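Local coordinates for protein tyrosinase (Aspergillus oryzae, PDB 6JU4) that probably oxidises L-tyrosine and L-dopa to L-dopaquinone with molecular oxygen at a dinuclear copper centre, as part of melanin biosynthesis, at residues B[167-172]-B[260-265]; B[176-181]-B[192-197]; B[285-290]-B[329-334]; B[471-476]-B[583-588]. All coordinates share one frame; numbering follows the deposited sequence.

Contact 1. Residues B[167-172]-B[260-265]; sequences ELRLPI and RANLAL
Leu-170 gives its backbone N-H to the side-chain oxygen of Asn-262, which joins the loop 167-172 to the helix segment 260-265. Leu-170 N is 2.8 Å from Asn-262 OD1, and the bond is nearly straight at 176°. The donor is tilted from the carbonyl plane of the amide. Asn-262 CG stands beside its own backbone N, anti to the carbonyl carbon (chi1 -77°), and this swings the amide onto the loop. Leu-170 CD1 crowds the same Asn-262 OD1 at 3.2 Å.

The amide nitrogen meets the aliphatic part of Arg-169, with Asn-262 ND2 3.7 Å from Arg-169 CG. Two waters accept from ND2. One donates on to Leu-170 O, the other to Glu-167 OE1. The buried amide is therefore engaged through both its oxygen and its nitrogen. Glu-167 OE1 also takes Arg-169 NE at 2.9 Å, in a salt bridge. It uses its anti lone pair and lies in the guanidinium plane.

Apolar pairs complete the contact. Leu-265 CD2 packs on Leu-168 CB at 3.7 Å. Both methyls of Leu-170 rest on Ala-261, with Leu-170 CD1 and CD2 each 3.8 Å from Ala-261 CB.

On the Arg-169 side the second subunit closes in: Arg-169 NH2 hydrogen-bonds to Asn-245 O of the second subunit. Leu-168 and Leu-265 both reach Leu-283 of helix 282-292, and Leu-170 touches Ile-371 of helix 371-389.

Contact 2. Residues B[176-181]-B[192-197]; sequences MPMVKV and SKPNPL
Ser-192, inside strand 190-194, lies opposite Lys-180 in a non-hydrogen-bonded antiparallel pair. Its OG stands anti to the backbone N (chi1 -179°), and Ser-192 OG comes within 3.3 Å of Met-178 CB. The hydroxyl's polar partner is Gln-235 of the second subunit.

Lys-193 forms the hydrogen-bonded pair with Val-179. Lys-193 N donates to Val-179 O at 2.9 Å, and Lys-193 O accepts from Val-179 N at the same distance. The lysine chain is extended and crosses Val-181 at about a right angle, with Lys-193 CD 4.0 Å from Val-181 CG2. Its ammonium goes on to a salt bridge with Glu-48.

Pro-194 pairs with Met-178, without backbone bonds between them. Met-178 is bent at chi2 (-71°) and chi3 (-76°). This folds the thioether back over the second strand. Met-178 SD lies 3.6 Å from Pro-194 CA, and CE sits close to the carbonyl carbon of Lys-193.

Asn-195 grips the first segment twice. Asn-195 N donates to Pro-177 O at 3.0 Å. Asn-195 ND2 donates to Met-176 O at 2.9 Å, in the plane of both the carbonyl and the amide. Val-179 CG1 packs on Asn-195 CB. The amide oxygen turns to its own segment: OD1 accepts from Leu-197 N, which approaches from above the carbonyl plane.

Val-179 and Val-181 lie against Val-47 of helix 41-55. Strands 178-182 and 190-194 form a two-stranded antiparallel beta hairpin. The bonds of Asn-195 continue the pairing just beyond it, and an Asx turn follows strand 190-194.

Contact 3. Residues B[285-290]-B[329-334]; sequences DMTFRL and EAIHNN
Ile-331 meets Met-286 at the centre of an apolar contact between two nearly antiparallel helix segments. Their axes approach to 10.7 Å at an angle of 161°. The two side chains slide past each other in opposite directions. Met-286 bends at chi3 (90°), which carries Met-286 CE to 3.8 Å from Ile-331 CG1. Ile-331 CD1 reaches past it to the first helix, where it lies 3.7 Å from Met-286 O and 3.9 Å from Leu-290 CB. The other branch, Ile-331 CG2, faces Thr-287 OG1 at the looser distance of 4.2 Å. That hydroxyl is bonded to Leu-283 O in its own helix. Asn-334 only grazes the Met-286 methyl, and its OD1 accepts from Phe-515 N.

No polar bond joins the two helix segments. Some link residues of one helix. Arg-289 NE bonds to Asp-285 OD1 at 2.8 Å in a salt bridge, on the syn side of the oxygen and tilted from the carboxylate plane. Asp-471 is a second partner of Arg-289.

His-332 ND1 donates to Glu-329 O at 3.2 Å. The N-H meets a lone pair of that oxygen, which lies in the ring plane of His-332. A weak bond to Asn-333 OD1 adds to this. ND1 is thus held by its own helix while NE2 binds copper.

Helix 282-292 packs along helix 328-340, which carries His-332 and His-336. These two share their copper with His-376. Three histidines on each copper, carried largely by helices, are characteristic of the type 3 copper site of tyrosinases.

Contact 4. Residues B[471-476]-B[583-588]; sequences DYILSI and ALHKTE
Tyr-472 and Lys-586 lie side by side and point the same way. Lys-586 CG lies over one face of the ring, in a CH-pi contact 4.2 Å from the Tyr-472 centroid, and the extended chain continues alongside toward the hydroxyl end. Lys-586 CG is anti to its backbone N (chi1 173°), which sets the chain on this course, and Lys-586 CD comes 3.4 Å from Tyr-472 OH. The phenol oxygen itself is hydrogen-bonded to Lys-553 and Glu-470.

Next to them, Leu-474 and Leu-584 cross at a slant. Leu-584 CD1 packs on Leu-474 CD2 at 3.9 Å and also touches Tyr-472 CB. These four residues share one face of the sheet.

His-585 and Ser-475 meet on the other face. Ser-475 OG approaches the imidazole at its edge, in the ring plane, and bonds to His-585 NE2 at 2.7 Å. Ser-475 OG stands between its backbone N and carbonyl carbon (chi1 60°), which turns it along the strand pair to the ring. Ile-473 CG1 lies 3.9 Å from His-585 CB. Farther along this face, Asp-471 CB packs on Thr-587 CG2 at 3.7 Å, while the Asp-471 carboxylate reaches Tyr-603.

The backbones between these two faces pair regularly and antiparallel. Asp-471, Ile-473 and Ser-475 each exchange two backbone bonds with Thr-587, His-585 and Ala-583.

Both strands are interior to a mixed sheet. Strand 538-544 borders 471-476 and strand 604-611 borders 583-588. Helix 546-555 covers the face of Tyr-472 and Leu-584 through Val-549.

Contact 3 alone holds a copper ligand, His-332. Contact 1 lies close by: its centre is 16 Å from that of contact 3, and the side chain of Leu-265 is about 13 Å from a copper ion. Helices 258-265 and 282-292 follow each other in the chain. Contact 2 adjoins contact 1 in sequence, with centres 19 Å apart, and both touch the second subunit. Contact 4 is bound directly to contact 3: Arg-289 NH2 forms a salt bridge with Asp-471 OD1 at 2.9 Å. This joins the helical copper domain to the large sheet. Contacts 2 and 4 lie on opposite sides of the chain's centre, 45 Å apart between centres.

Contact 1. Residues B[167-172]-B[260-265]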
# COMPACT_ATOMS: atom_id res chain seq x y z
N GLU B 167 -4.96 -17.66 -6.71
CA GLU B 167 -5.75 -16.47 -6.41
C GLU B 167 -5.71 -15.54 -7.62
O GLU B 167 -4.80 -15.64 -8.45
CB GLU B 167 -5.30 -15.76 -5.14
CG GLU B 167 -4.04 -14.94 -5.24
CD GLU B 167 -3.65 -14.14 -4.02
OE1 GLU B 167 -2.61 -13.44 -4.07
OE2 GLU B 167 -4.36 -14.18 -2.99
N LEU B 168 -6.73 -14.71 -7.70
CA LEU B 168 -6.80 -13.66 -8.72
C LEU B 168 -5.87 -12.52 -8.33
O LEU B 168 -5.70 -12.29 -7.13
CB LEU B 168 -8.25 -13.19 -8.81
CG LEU B 168 -9.27 -14.29 -9.11
CD1 LEU B 168 -10.68 -13.70 -9.33
CD2 LEU B 168 -8.84 -15.09 -10.33
N ARG B 169 -5.25 -11.83 -9.28
CA ARG B 169 -4.36 -10.73 -8.89
C ARG B 169 -4.32 -9.62 -9.93
O ARG B 169 -4.51 -9.90 -11.12
CB ARG B 169 -2.91 -11.23 -8.75
CG ARG B 169 -2.68 -12.21 -7.62
CD ARG B 169 -1.19 -12.54 -7.52
NE ARG B 169 -0.91 -13.40 -6.37
CZ ARG B 169 0.27 -13.96 -6.12
NH1 ARG B 169 1.28 -13.78 -6.96
NH2 ARG B 169 0.44 -14.71 -5.03
N LEU B 170 -4.00 -8.42 -9.47
CA LEU B 170 -3.60 -7.36 -10.39
C LEU B 170 -2.36 -7.78 -11.17
O LEU B 170 -1.57 -8.60 -10.67
CB LEU B 170 -3.32 -6.10 -9.57
CG LEU B 170 -4.48 -5.19 -9.19
CD1 LEU B 170 -5.62 -5.92 -8.51
CD2 LEU B 170 -3.91 -4.10 -8.28
N PRO B 171 -2.15 -7.25 -12.37
CA PRO B 171 -0.97 -7.64 -13.15
C PRO B 171 0.33 -7.39 -12.40
O PRO B 171 0.47 -6.38 -11.70
CB PRO B 171 -1.01 -6.71 -14.36
CG PRO B 171 -2.43 -6.29 -14.46
CD PRO B 171 -3.01 -6.27 -13.08
N ILE B 172 1.30 -8.27 -12.62
CA ILE B 172 2.63 -8.07 -12.04
C ILE B 172 3.13 -6.66 -12.28
O ILE B 172 3.58 -5.94 -11.39
CB ILE B 172 3.63 -9.07 -12.64
CG1 ILE B 172 3.24 -10.52 -12.33
CG2 ILE B 172 5.05 -8.78 -12.15
CD1 ILE B 172 3.96 -11.54 -13.20
N ARG B 260 -4.22 -4.85 -1.10
CA ARG B 260 -5.63 -4.66 -0.72
C ARG B 260 -6.58 -4.85 -1.90
O ARG B 260 -7.65 -5.48 -1.79
CB ARG B 260 -5.80 -3.28 -0.09
CG ARG B 260 -7.27 -2.98 0.21
CD ARG B 260 -7.76 -3.84 1.36
NE ARG B 260 -9.16 -3.65 1.70
CZ ARG B 260 -10.16 -4.33 1.16
NH1 ARG B 260 -9.91 -5.24 0.22
NH2 ARG B 260 -11.41 -4.11 1.56
N ALA B 261 -6.17 -4.39 -3.08
CA ALA B 261 -6.96 -4.61 -4.29
C ALA B 261 -7.04 -6.09 -4.60
O ALA B 261 -8.11 -6.59 -4.93
CB ALA B 261 -6.39 -3.81 -5.45
N ASN B 262 -5.94 -6.83 -4.45
CA ASN B 262 -5.96 -8.28 -4.68
C ASN B 262 -6.93 -8.94 -3.71
O ASN B 262 -7.69 -9.85 -4.11
CB ASN B 262 -4.59 -8.92 -4.54
CG ASN B 262 -3.67 -8.68 -5.72
OD1 ASN B 262 -4.07 -8.05 -6.71
ND2 ASN B 262 -2.43 -9.14 -5.63
N LEU B 263 -6.95 -8.49 -2.46
CA LEU B 263 -7.89 -9.08 -1.50
C LEU B 263 -9.31 -8.88 -1.99
O LEU B 263 -10.12 -9.82 -1.96
CB LEU B 263 -7.67 -8.45 -0.12
CG LEU B 263 -8.66 -8.87 0.98
CD1 LEU B 263 -8.58 -10.37 1.20
CD2 LEU B 263 -8.40 -8.11 2.27
N ALA B 264 -9.63 -7.65 -2.40
CA ALA B 264 -11.00 -7.38 -2.87
C ALA B 264 -11.33 -8.23 -4.09
O ALA B 264 -12.45 -8.73 -4.18
CB ALA B 264 -11.17 -5.90 -3.15
N LEU B 265 -10.36 -8.36 -4.99
CA LEU B 265 -10.57 -9.14 -6.22
C LEU B 265 -10.91 -10.59 -5.94
O LEU B 265 -11.58 -11.22 -6.77
CB LEU B 265 -9.33 -9.04 -7.11
CG LEU B 265 -9.49 -9.22 -8.60
CD1 LEU B 265 -10.20 -7.99 -9.19
CD2 LEU B 265 -8.14 -9.49 -9.25
O HOH W 1 -2.19 -10.87 -3.11
O HOH W 2 -0.51 -8.86 -7.93

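Contact 2. Residues B[176-181]-B[192-197]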
# COMPACT_ATOMS: atom_id res chain seq x y z
N MET B 176 4.61 -2.88 -9.85
CA MET B 176 6.04 -2.52 -9.82
C MET B 176 6.23 -1.02 -9.98
O MET B 176 5.88 -0.47 -11.05
CB MET B 176 6.75 -3.22 -10.99
CG MET B 176 6.80 -4.73 -10.83
SD MET B 176 7.28 -5.59 -12.34
CE MET B 176 8.75 -4.65 -12.79
N PRO B 177 6.74 -0.30 -8.99
CA PRO B 177 7.00 1.13 -9.16
C PRO B 177 7.96 1.48 -10.28
O PRO B 177 7.80 2.55 -10.88
CB PRO B 177 7.63 1.52 -7.81
CG PRO B 177 7.02 0.55 -6.84
CD PRO B 177 6.96 -0.76 -7.61
N MET B 178 8.92 0.60 -10.54
CA MET B 178 9.94 0.84 -11.58
C MET B 178 10.00 -0.34 -12.54
O MET B 178 9.57 -1.44 -12.19
CB MET B 178 11.33 1.04 -10.97
CG MET B 178 11.40 2.05 -9.84
SD MET B 178 11.20 3.76 -10.42
CE MET B 178 12.84 4.00 -11.14
N VAL B 179 10.57 -0.10 -13.71
CA VAL B 179 10.74 -1.16 -14.70
C VAL B 179 12.02 -0.93 -15.48
O VAL B 179 12.38 0.21 -15.80
CB VAL B 179 9.51 -1.24 -15.63
CG1 VAL B 179 9.25 0.09 -16.30
CG2 VAL B 179 9.68 -2.37 -16.63
N LYS B 180 12.73 -2.01 -15.74
CA LYS B 180 13.98 -1.99 -16.49
C LYS B 180 13.70 -2.00 -17.99
O LYS B 180 12.93 -2.84 -18.46
CB LYS B 180 14.82 -3.23 -16.16
CG LYS B 180 15.62 -3.16 -14.87
CD LYS B 180 16.35 -4.48 -14.67
CE LYS B 180 17.68 -4.51 -15.40
NZ LYS B 180 18.53 -5.68 -15.01
N VAL B 181 14.33 -1.06 -18.69
CA VAL B 181 14.13 -0.96 -20.12
C VAL B 181 15.49 -0.97 -20.82
O VAL B 181 16.51 -0.61 -20.23
CB VAL B 181 13.37 0.31 -20.56
CG1 VAL B 181 11.94 0.30 -20.05
CG2 VAL B 181 14.06 1.59 -20.11
N SER B 192 16.60 1.45 -15.08
CA SER B 192 15.36 1.41 -14.30
C SER B 192 14.67 2.77 -14.35
O SER B 192 15.28 3.76 -13.96
CB SER B 192 15.67 1.03 -12.85
OG SER B 192 14.46 0.97 -12.11
N LYS B 193 13.43 2.77 -14.82
CA LYS B 193 12.66 4.00 -14.95
C LYS B 193 11.30 3.87 -14.27
O LYS B 193 10.80 2.76 -14.08
CB LYS B 193 12.45 4.34 -16.43
CG LYS B 193 13.75 4.63 -17.15
CD LYS B 193 13.48 5.18 -18.54
CE LYS B 193 14.74 5.70 -19.20
NZ LYS B 193 14.48 6.00 -20.64
N PRO B 194 10.70 4.98 -13.90
CA PRO B 194 9.35 4.94 -13.31
C PRO B 194 8.41 4.23 -14.28
O PRO B 194 8.41 4.46 -15.50
CB PRO B 194 8.97 6.41 -13.15
CG PRO B 194 10.31 7.10 -13.03
CD PRO B 194 11.22 6.36 -13.99
N ASN B 195 7.58 3.36 -13.72
CA ASN B 195 6.72 2.49 -14.54
C ASN B 195 5.42 3.23 -14.82
O ASN B 195 4.66 3.53 -13.90
CB ASN B 195 6.47 1.19 -13.77
CG ASN B 195 5.54 0.24 -14.49
OD1 ASN B 195 5.13 0.48 -15.64
ND2 ASN B 195 5.15 -0.83 -13.81
N PRO B 196 5.12 3.53 -16.08
CA PRO B 196 3.92 4.30 -16.39
C PRO B 196 2.64 3.49 -16.21
O PRO B 196 1.55 4.08 -16.28
CB PRO B 196 4.15 4.70 -17.86
CG PRO B 196 4.95 3.57 -18.40
CD PRO B 196 5.90 3.18 -17.29
N LEU B 197 2.76 2.18 -15.95
CA LEU B 197 1.58 1.39 -15.63
C LEU B 197 1.24 1.40 -14.15
O LEU B 197 0.15 0.93 -13.79
CB LEU B 197 1.75 -0.05 -16.12
CG LEU B 197 1.81 -0.20 -17.65
CD1 LEU B 197 2.23 -1.61 -18.02
CD2 LEU B 197 0.49 0.20 -18.30

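Contact 3. Residues B[285-290]-B[329-334]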
# COMPACT_ATOMS: atom_id res chain seq x y z
N ASP B 285 -16.18 -17.31 -10.80
CA ASP B 285 -17.49 -17.96 -10.98
C ASP B 285 -18.39 -17.09 -11.86
O ASP B 285 -18.96 -17.63 -12.82
CB ASP B 285 -18.08 -18.24 -9.61
CG ASP B 285 -19.32 -19.09 -9.52
OD1 ASP B 285 -20.08 -19.18 -10.52
OD2 ASP B 285 -19.55 -19.68 -8.43
N MET B 286 -18.51 -15.80 -11.56
CA MET B 286 -19.29 -14.89 -12.39
C MET B 286 -18.84 -14.88 -13.85
O MET B 286 -19.67 -14.89 -14.77
CB MET B 286 -19.19 -13.43 -11.89
CG MET B 286 -19.99 -13.21 -10.61
SD MET B 286 -19.76 -11.56 -9.90
CE MET B 286 -21.08 -10.67 -10.72
N THR B 287 -17.52 -14.84 -14.06
CA THR B 287 -17.01 -14.75 -15.43
C THR B 287 -17.29 -16.04 -16.18
O THR B 287 -17.68 -16.01 -17.36
CB THR B 287 -15.51 -14.39 -15.45
OG1 THR B 287 -15.31 -13.11 -14.83
CG2 THR B 287 -14.95 -14.27 -16.86
N PHE B 288 -17.09 -17.18 -15.51
CA PHE B 288 -17.40 -18.48 -16.12
C PHE B 288 -18.87 -18.58 -16.46
O PHE B 288 -19.27 -19.01 -17.56
CB PHE B 288 -16.91 -19.59 -15.19
CG PHE B 288 -17.17 -21.00 -15.64
CD1 PHE B 288 -16.84 -21.42 -16.91
CD2 PHE B 288 -17.76 -21.93 -14.79
CE1 PHE B 288 -17.09 -22.71 -17.31
CE2 PHE B 288 -18.03 -23.22 -15.19
CZ PHE B 288 -17.72 -23.62 -16.47
N ARG B 289 -19.74 -18.12 -15.58
CA ARG B 289 -21.17 -18.10 -15.90
C ARG B 289 -21.47 -17.22 -17.11
O ARG B 289 -22.25 -17.58 -18.01
CB ARG B 289 -21.97 -17.58 -14.69
CG ARG B 289 -22.05 -18.61 -13.57
CD ARG B 289 -22.58 -17.98 -12.28
NE ARG B 289 -22.75 -18.95 -11.20
CZ ARG B 289 -23.82 -19.68 -10.93
NH1 ARG B 289 -24.91 -19.58 -11.68
NH2 ARG B 289 -23.82 -20.52 -9.89
N LEU B 290 -20.90 -16.03 -17.16
CA LEU B 290 -21.13 -15.08 -18.26
C LEU B 290 -20.81 -15.71 -19.60
O LEU B 290 -21.52 -15.58 -20.60
CB LEU B 290 -20.26 -13.81 -18.06
CG LEU B 290 -20.43 -12.73 -19.14
CD1 LEU B 290 -21.68 -11.89 -18.87
CD2 LEU B 290 -19.22 -11.83 -19.25
N GLU B 329 -21.44 -5.77 -18.02
CA GLU B 329 -21.22 -4.48 -17.37
C GLU B 329 -21.23 -4.59 -15.85
O GLU B 329 -20.42 -3.94 -15.16
CB GLU B 329 -22.27 -3.48 -17.87
CG GLU B 329 -21.98 -2.05 -17.41
CD GLU B 329 -22.90 -0.99 -18.01
OE1 GLU B 329 -23.93 -1.38 -18.62
OE2 GLU B 329 -22.59 0.21 -17.84
N ALA B 330 -22.07 -5.46 -15.29
CA ALA B 330 -22.11 -5.64 -13.83
C ALA B 330 -20.81 -6.23 -13.31
O ALA B 330 -20.27 -5.81 -12.28
CB ALA B 330 -23.27 -6.55 -13.44
N ILE B 331 -20.26 -7.21 -14.03
CA ILE B 331 -18.97 -7.77 -13.57
C ILE B 331 -17.89 -6.70 -13.63
O ILE B 331 -17.10 -6.51 -12.70
CB ILE B 331 -18.63 -8.99 -14.45
CG1 ILE B 331 -19.57 -10.18 -14.21
CG2 ILE B 331 -17.17 -9.39 -14.29
CD1 ILE B 331 -19.52 -11.26 -15.24
N HIS B 332 -17.87 -5.95 -14.74
CA HIS B 332 -16.95 -4.83 -14.94
C HIS B 332 -17.08 -3.81 -13.82
O HIS B 332 -16.06 -3.25 -13.36
CB HIS B 332 -17.24 -4.21 -16.31
CG HIS B 332 -17.14 -2.74 -16.44
ND1 HIS B 332 -18.11 -1.84 -16.05
CD2 HIS B 332 -16.13 -1.96 -16.94
CE1 HIS B 332 -17.72 -0.60 -16.30
NE2 HIS B 332 -16.51 -0.64 -16.85
N ASN B 333 -18.29 -3.52 -13.35
CA ASN B 333 -18.52 -2.53 -12.29
C ASN B 333 -17.91 -3.00 -10.97
O ASN B 333 -17.28 -2.23 -10.24
CB ASN B 333 -20.02 -2.34 -12.09
CG ASN B 333 -20.72 -1.59 -13.21
OD1 ASN B 333 -20.06 -1.06 -14.11
ND2 ASN B 333 -22.06 -1.52 -13.14
N ASN B 334 -18.08 -4.30 -10.67
CA ASN B 334 -17.46 -4.84 -9.45
C ASN B 334 -15.94 -4.76 -9.54
O ASN B 334 -15.30 -4.41 -8.54
CB ASN B 334 -17.91 -6.28 -9.17
CG ASN B 334 -19.30 -6.35 -8.55
OD1 ASN B 334 -20.05 -5.37 -8.51
ND2 ASN B 334 -19.64 -7.53 -8.08

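Contact 4. Residues B[471-476]-B[583-588]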
# COMPACT_ATOMS: atom_id res chain seq x y z
N ASP B 471 -28.69 -25.42 -8.54
CA ASP B 471 -28.00 -24.13 -8.57
C ASP B 471 -28.86 -23.09 -7.86
O ASP B 471 -30.08 -23.19 -7.87
CB ASP B 471 -27.71 -23.71 -10.02
CG ASP B 471 -26.75 -22.53 -10.05
OD1 ASP B 471 -25.74 -22.57 -9.31
OD2 ASP B 471 -26.96 -21.54 -10.78
N TYR B 472 -28.21 -22.11 -7.23
CA TYR B 472 -28.89 -20.95 -6.68
C TYR B 472 -28.18 -19.68 -7.19
O TYR B 472 -26.96 -19.63 -7.24
CB TYR B 472 -28.88 -20.92 -5.15
CG TYR B 472 -29.63 -22.04 -4.48
CD1 TYR B 472 -29.06 -23.31 -4.40
CD2 TYR B 472 -30.90 -21.83 -3.95
CE1 TYR B 472 -29.74 -24.34 -3.78
CE2 TYR B 472 -31.59 -22.87 -3.34
CZ TYR B 472 -31.00 -24.12 -3.26
OH TYR B 472 -31.63 -25.19 -2.67
N ILE B 473 -29.00 -18.68 -7.53
CA ILE B 473 -28.52 -17.37 -7.92
C ILE B 473 -29.29 -16.30 -7.15
O ILE B 473 -30.44 -16.53 -6.75
CB ILE B 473 -28.66 -17.13 -9.43
CG1 ILE B 473 -30.09 -17.31 -9.93
CG2 ILE B 473 -27.66 -18.00 -10.20
CD1 ILE B 473 -30.24 -17.07 -11.42
N LEU B 474 -28.64 -15.16 -6.94
CA LEU B 474 -29.30 -13.98 -6.43
C LEU B 474 -29.51 -12.98 -7.57
O LEU B 474 -28.59 -12.67 -8.34
CB LEU B 474 -28.44 -13.31 -5.35
CG LEU B 474 -28.37 -14.10 -4.03
CD1 LEU B 474 -27.07 -13.82 -3.29
CD2 LEU B 474 -29.58 -13.76 -3.18
N SER B 475 -30.72 -12.47 -7.70
CA SER B 475 -31.02 -11.37 -8.60
C SER B 475 -31.01 -10.05 -7.83
O SER B 475 -31.48 -9.99 -6.67
CB SER B 475 -32.37 -11.62 -9.28
OG SER B 475 -33.39 -11.71 -8.29
N ILE B 476 -30.45 -9.02 -8.45
CA ILE B 476 -30.35 -7.70 -7.83
C ILE B 476 -30.78 -6.63 -8.84
O ILE B 476 -30.20 -6.55 -9.92
CB ILE B 476 -28.91 -7.39 -7.35
CG1 ILE B 476 -28.36 -8.43 -6.37
CG2 ILE B 476 -28.85 -6.01 -6.71
CD1 ILE B 476 -27.58 -9.56 -7.00
N ALA B 583 -33.66 -11.15 -4.76
CA ALA B 583 -34.36 -12.42 -4.65
C ALA B 583 -33.40 -13.59 -4.85
O ALA B 583 -32.37 -13.45 -5.51
CB ALA B 583 -35.53 -12.49 -5.63
N LEU B 584 -33.75 -14.70 -4.22
CA LEU B 584 -32.98 -15.94 -4.37
C LEU B 584 -33.74 -16.90 -5.28
O LEU B 584 -34.95 -17.06 -5.06
CB LEU B 584 -32.76 -16.57 -3.00
CG LEU B 584 -31.88 -17.83 -2.94
CD1 LEU B 584 -30.46 -17.57 -3.41
CD2 LEU B 584 -31.90 -18.40 -1.52
N HIS B 585 -33.07 -17.49 -6.26
CA HIS B 585 -33.67 -18.40 -7.22
C HIS B 585 -32.93 -19.74 -7.26
O HIS B 585 -31.71 -19.79 -7.04
CB HIS B 585 -33.70 -17.80 -8.64
CG HIS B 585 -34.23 -16.41 -8.66
ND1 HIS B 585 -35.51 -16.06 -9.02
CD2 HIS B 585 -33.59 -15.25 -8.35
CE1 HIS B 585 -35.65 -14.74 -8.92
NE2 HIS B 585 -34.49 -14.22 -8.51
N LYS B 586 -33.70 -20.80 -7.52
CA LYS B 586 -33.19 -22.16 -7.53
C LYS B 586 -33.57 -22.88 -8.80
O LYS B 586 -34.68 -22.76 -9.31
CB LYS B 586 -33.74 -22.92 -6.32
CG LYS B 586 -33.41 -24.40 -6.31
CD LYS B 586 -33.97 -25.11 -5.09
CE LYS B 586 -33.70 -26.61 -5.16
NZ LYS B 586 -34.22 -27.35 -3.99
N THR B 587 -32.66 -23.73 -9.29
CA THR B 587 -33.04 -24.73 -10.29
C THR B 587 -32.49 -26.09 -9.91
O THR B 587 -31.49 -26.13 -9.19
CB THR B 587 -32.48 -24.32 -11.66
OG1 THR B 587 -33.02 -25.17 -12.69
CG2 THR B 587 -30.97 -24.49 -11.70
N GLU B 588 -33.08 -27.18 -10.38
CA GLU B 588 -32.44 -28.49 -10.25
C GLU B 588 -31.33 -28.58 -11.28
O GLU B 588 -31.42 -27.98 -12.36
CB GLU B 588 -33.44 -29.65 -10.45